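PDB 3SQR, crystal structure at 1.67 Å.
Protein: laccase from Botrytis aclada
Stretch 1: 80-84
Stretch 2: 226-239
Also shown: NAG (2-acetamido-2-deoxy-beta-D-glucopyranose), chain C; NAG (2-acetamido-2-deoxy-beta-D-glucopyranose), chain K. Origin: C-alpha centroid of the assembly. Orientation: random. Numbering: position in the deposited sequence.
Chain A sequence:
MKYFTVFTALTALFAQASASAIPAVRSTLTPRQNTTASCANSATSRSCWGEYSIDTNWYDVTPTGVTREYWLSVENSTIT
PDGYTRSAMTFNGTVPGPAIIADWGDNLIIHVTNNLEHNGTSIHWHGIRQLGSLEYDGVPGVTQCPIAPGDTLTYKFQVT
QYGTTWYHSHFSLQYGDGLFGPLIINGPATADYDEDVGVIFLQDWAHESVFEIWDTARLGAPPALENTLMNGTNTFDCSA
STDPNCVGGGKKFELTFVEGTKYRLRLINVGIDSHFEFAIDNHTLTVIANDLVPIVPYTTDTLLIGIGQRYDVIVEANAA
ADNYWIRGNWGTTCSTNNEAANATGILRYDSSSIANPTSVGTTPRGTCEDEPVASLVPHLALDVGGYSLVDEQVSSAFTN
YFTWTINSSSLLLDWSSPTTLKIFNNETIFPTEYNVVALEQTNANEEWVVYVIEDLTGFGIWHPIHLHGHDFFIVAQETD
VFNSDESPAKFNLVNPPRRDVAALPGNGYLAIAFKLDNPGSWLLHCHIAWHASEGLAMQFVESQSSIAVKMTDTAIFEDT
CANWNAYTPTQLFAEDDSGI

Stretch 1 80-84: TPDGY
Stretch 2 (226-239) ENTLMNGTNTFDCS

The two stretches belong to one laccase chain, and no touching pair is closer than 145 residues in sequence. Together they bury 382 Å², summed over both sides.

Stretch 1 has no regular helix or strand. Its phi/psi values run -132/83 at T80, -83/-23 at P81, -140/28 at D82, 80/1 at G83 and -117/124 at Y84. The positive phi of G83 favours glycine. After E226, stretch 2 runs as a strand, 227-230, and reverses through a type I' turn from M230 to T233. N231 (44/45) and G232 (87/2) occupy the turn corners. Two backbone hydrogen bonds close it: M230 N to T233 O at 2.9 Å and T233 N to M230 O at 3.1 Å. The chain then runs extended from T233 to D237, and C238 and S239 leave that form. P81 lies beside T233, with CA atoms 5.1 Å apart, and D82 beside N234, with CA atoms 4.8 Å apart. Both chains thus advance in the same direction here.

One direct hydrogen bond joins the stretches. N227 ND2 donates to D82 OD2 at 2.9 Å, almost linear at 176°. The side-chain amide is a good donor and the carboxylate oxygen a good acceptor, and the near-linear angle suits the bond. N227 (chi1 t) also gives an ND2 proton to T235 O at 3.0 Å, which ties the strand to the returning segment. D82 (chi1 p, chi2 -8°) uses its other oxygen locally: Y84 N donates to D82 OD1 at 3.1 Å.

The backbones meet through CA-H...O contacts. D82 CA approaches N234 O at 3.1 Å, and T233 CA approaches P81 O at 3.4 Å. These contacts follow the register.

Apolar packing centres on P81, with C-gamma endo pucker. P81 CB lies 3.9 Å from L229 CD2. L229 is in the m,t rotamer, and its CD2 also lies 4.0 Å from D82 CB, a neighbouring carbon contact.

Other side-chain atoms come close to backbone carbonyl oxygens: P81 CB to G232 O at 3.3 Å, F236 CB to D82 O at 3.1 Å, and C238 SG (chi1 m) to G83 O at 3.6 Å. F236 (chi1 t, chi2 73°) points its CA-to-CB bond toward stretch 1.

Water 1 bridges the stretches. It is 2.8 Å from D82 O and 2.6 Å from F236 O, two carbonyls that cannot donate to each other.

N234 (chi1 t) braces stretch 2 from within. Its ND2 donates to T228 O at 3.0 Å, while T235 N donates to N234 OD1 at 2.7 Å.

One sugar is attached to stretch 2 and another lies against it. N231 ND2 is bonded covalently to C1 of the chain C NAG at 1.4 Å. T235 OG1 donates to O7 of the chain K NAG at 2.7 Å.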

# COMPACT_ATOMS: atom_id res chain seq x y z
N THR A 80 7.47 -5.65 -21.36
CA THR A 80 6.79 -6.86 -21.69
C THR A 80 6.87 -7.83 -20.54
O THR A 80 7.64 -8.79 -20.56
CB THR A 80 7.41 -7.51 -22.97
OG1 THR A 80 7.52 -6.52 -23.96
CG2 THR A 80 6.54 -8.65 -23.45
N PRO A 81 5.95 -7.68 -19.55
CA PRO A 81 6.07 -8.47 -18.31
C PRO A 81 5.50 -9.83 -18.42
O PRO A 81 5.88 -10.71 -17.65
CB PRO A 81 5.28 -7.64 -17.29
CG PRO A 81 4.36 -6.79 -18.16
CD PRO A 81 5.09 -6.50 -19.39
N ASP A 82 4.57 -10.00 -19.38
CA ASP A 82 3.77 -11.22 -19.53
C ASP A 82 3.59 -11.63 -20.98
O ASP A 82 2.61 -12.30 -21.29
CB ASP A 82 2.38 -11.07 -18.87
CG ASP A 82 1.55 -10.00 -19.53
OD1 ASP A 82 2.07 -9.26 -20.37
OD2 ASP A 82 0.37 -9.80 -19.19
N GLY A 83 4.54 -11.28 -21.82
CA GLY A 83 4.43 -11.54 -23.25
C GLY A 83 3.58 -10.54 -23.99
O GLY A 83 3.38 -10.71 -25.18
N TYR A 84 3.04 -9.51 -23.31
CA TYR A 84 2.35 -8.43 -23.96
C TYR A 84 3.05 -7.12 -23.75
O TYR A 84 3.27 -6.66 -22.62
CB TYR A 84 0.88 -8.31 -23.43
CG TYR A 84 0.04 -7.43 -24.31
CD1 TYR A 84 0.15 -6.06 -24.25
CD2 TYR A 84 -0.84 -7.99 -25.29
CE1 TYR A 84 -0.57 -5.26 -25.04
CE2 TYR A 84 -1.53 -7.15 -26.17
CZ TYR A 84 -1.42 -5.81 -26.02
OH TYR A 84 -2.02 -4.86 -26.82
N GLU A 226 -6.71 -7.40 -18.12
CA GLU A 226 -6.40 -8.53 -19.01
C GLU A 226 -5.61 -9.62 -18.38
O GLU A 226 -5.68 -10.76 -18.77
CB GLU A 226 -5.65 -8.00 -20.20
CG GLU A 226 -6.48 -7.23 -21.20
CD GLU A 226 -6.90 -5.81 -20.77
OE1 GLU A 226 -6.24 -5.19 -19.91
OE2 GLU A 226 -7.95 -5.33 -21.23
N ASN A 227 -4.85 -9.32 -17.34
CA ASN A 227 -4.05 -10.35 -16.76
C ASN A 227 -3.73 -9.98 -15.29
O ASN A 227 -4.33 -9.04 -14.76
CB ASN A 227 -2.75 -10.54 -17.55
CG ASN A 227 -2.22 -11.94 -17.47
OD1 ASN A 227 -2.87 -12.84 -16.96
ND2 ASN A 227 -0.97 -12.13 -18.02
N THR A 228 -2.88 -10.77 -14.69
CA THR A 228 -2.30 -10.51 -13.36
C THR A 228 -0.79 -10.72 -13.48
O THR A 228 -0.34 -11.38 -14.40
CB THR A 228 -2.86 -11.42 -12.28
OG1 THR A 228 -2.40 -12.76 -12.50
CG2 THR A 228 -4.43 -11.39 -12.28
N LEU A 229 -0.02 -10.19 -12.52
CA LEU A 229 1.43 -10.45 -12.43
C LEU A 229 1.75 -10.87 -11.05
O LEU A 229 1.16 -10.38 -10.07
CB LEU A 229 2.25 -9.23 -12.74
CG LEU A 229 2.09 -8.61 -14.13
CD1 LEU A 229 2.84 -7.33 -14.20
CD2 LEU A 229 2.56 -9.53 -15.20
N MET A 230 2.68 -11.83 -10.98
CA MET A 230 3.25 -12.22 -9.73
C MET A 230 4.71 -11.88 -9.79
O MET A 230 5.47 -12.40 -10.58
CB MET A 230 3.06 -13.72 -9.46
CG MET A 230 3.54 -14.14 -8.14
SD MET A 230 3.09 -15.86 -7.69
CE MET A 230 1.31 -15.77 -7.58
N ASN A 231 5.11 -11.00 -8.88
CA ASN A 231 6.40 -10.38 -8.89
C ASN A 231 6.81 -9.94 -10.26
O ASN A 231 7.94 -10.13 -10.66
CB ASN A 231 7.45 -11.27 -8.26
CG ASN A 231 8.44 -10.46 -7.47
OD1 ASN A 231 8.07 -9.52 -6.76
ND2 ASN A 231 9.67 -10.79 -7.61
N GLY A 232 5.87 -9.31 -10.96
CA GLY A 232 6.17 -8.67 -12.21
C GLY A 232 6.08 -9.55 -13.44
O GLY A 232 6.36 -9.08 -14.50
N THR A 233 5.69 -10.81 -13.28
CA THR A 233 5.59 -11.72 -14.44
C THR A 233 4.39 -12.63 -14.44
O THR A 233 3.81 -12.90 -13.39
CB THR A 233 6.92 -12.50 -14.57
OG1 THR A 233 6.93 -13.12 -15.84
CG2 THR A 233 7.02 -13.51 -13.46
N ASN A 234 4.00 -13.08 -15.63
CA ASN A 234 3.04 -14.13 -15.78
C ASN A 234 3.06 -14.63 -17.22
O ASN A 234 3.71 -14.02 -18.09
CB ASN A 234 1.62 -13.64 -15.45
CG ASN A 234 0.70 -14.75 -15.00
OD1 ASN A 234 1.03 -15.93 -15.11
ND2 ASN A 234 -0.45 -14.37 -14.39
N THR A 235 2.45 -15.78 -17.42
CA THR A 235 2.14 -16.27 -18.74
C THR A 235 1.04 -15.44 -19.37
O THR A 235 0.29 -14.72 -18.69
CB THR A 235 1.70 -17.70 -18.67
OG1 THR A 235 0.61 -17.86 -17.72
CG2 THR A 235 2.86 -18.58 -18.35
N PHE A 236 0.92 -15.52 -20.68
CA PHE A 236 -0.28 -15.05 -21.34
C PHE A 236 -0.32 -15.75 -22.70
O PHE A 236 0.70 -15.83 -23.38
CB PHE A 236 -0.25 -13.56 -21.54
CG PHE A 236 -1.55 -12.97 -21.95
CD1 PHE A 236 -2.59 -12.84 -21.04
CD2 PHE A 236 -1.74 -12.46 -23.23
CE1 PHE A 236 -3.82 -12.28 -21.44
CE2 PHE A 236 -2.96 -11.93 -23.65
CZ PHE A 236 -4.00 -11.79 -22.74
N ASP A 237 -1.51 -16.19 -23.09
CA ASP A 237 -1.66 -16.91 -24.35
C ASP A 237 -1.83 -15.94 -25.47
O ASP A 237 -2.90 -15.31 -25.63
CB ASP A 237 -2.85 -17.86 -24.25
CG ASP A 237 -3.01 -18.76 -25.48
OD1 ASP A 237 -2.27 -18.56 -26.46
OD2 ASP A 237 -3.86 -19.68 -25.38
N CYS A 238 -0.77 -15.74 -26.23
CA CYS A 238 -0.80 -14.87 -27.38
C CYS A 238 -1.01 -15.69 -28.69
O CYS A 238 -1.06 -15.09 -29.75
CB CYS A 238 0.51 -14.11 -27.52
SG CYS A 238 0.64 -12.74 -26.34
N SER A 239 -1.15 -17.01 -28.57
CA SER A 239 -1.12 -17.94 -29.72
C SER A 239 -2.23 -17.68 -30.74
O SER A 239 -2.01 -17.86 -31.95
CB SER A 239 -1.19 -19.39 -29.26
OG SER A 239 -2.45 -19.71 -28.70
C1 NAG C . 10.72 -10.08 -6.93
C2 NAG C . 11.79 -11.02 -6.37
C3 NAG C . 12.79 -10.17 -5.61
C4 NAG C . 13.41 -9.10 -6.48
C5 NAG C . 12.31 -8.35 -7.31
C6 NAG C . 12.87 -7.82 -8.60
C7 NAG C . 11.50 -13.18 -5.32
C8 NAG C . 10.93 -14.00 -4.17
N2 NAG C . 11.24 -11.88 -5.36
O3 NAG C . 13.79 -10.96 -5.01
O4 NAG C . 14.11 -8.15 -5.66
O5 NAG C . 11.32 -9.21 -7.83
O6 NAG C . 11.98 -6.83 -9.14
O7 NAG C . 12.19 -13.68 -6.21
C1 NAG K . -4.62 -20.20 -17.59
C2 NAG K . -3.74 -20.80 -18.66
C3 NAG K . -4.54 -21.85 -19.46
C4 NAG K . -5.10 -22.84 -18.44
C5 NAG K . -6.02 -22.11 -17.49
C6 NAG K . -6.55 -23.06 -16.43
C7 NAG K . -1.98 -19.26 -19.33
C8 NAG K . -1.60 -18.11 -20.20
N2 NAG K . -3.25 -19.71 -19.46
O3 NAG K . -3.68 -22.48 -20.38
O4 NAG K . -5.88 -23.84 -19.03
O5 NAG K . -5.24 -21.20 -16.80
O6 NAG K . -7.06 -22.22 -15.43
O7 NAG K . -1.15 -19.73 -18.53
O HOH W 1 2.91 -14.46 -23.06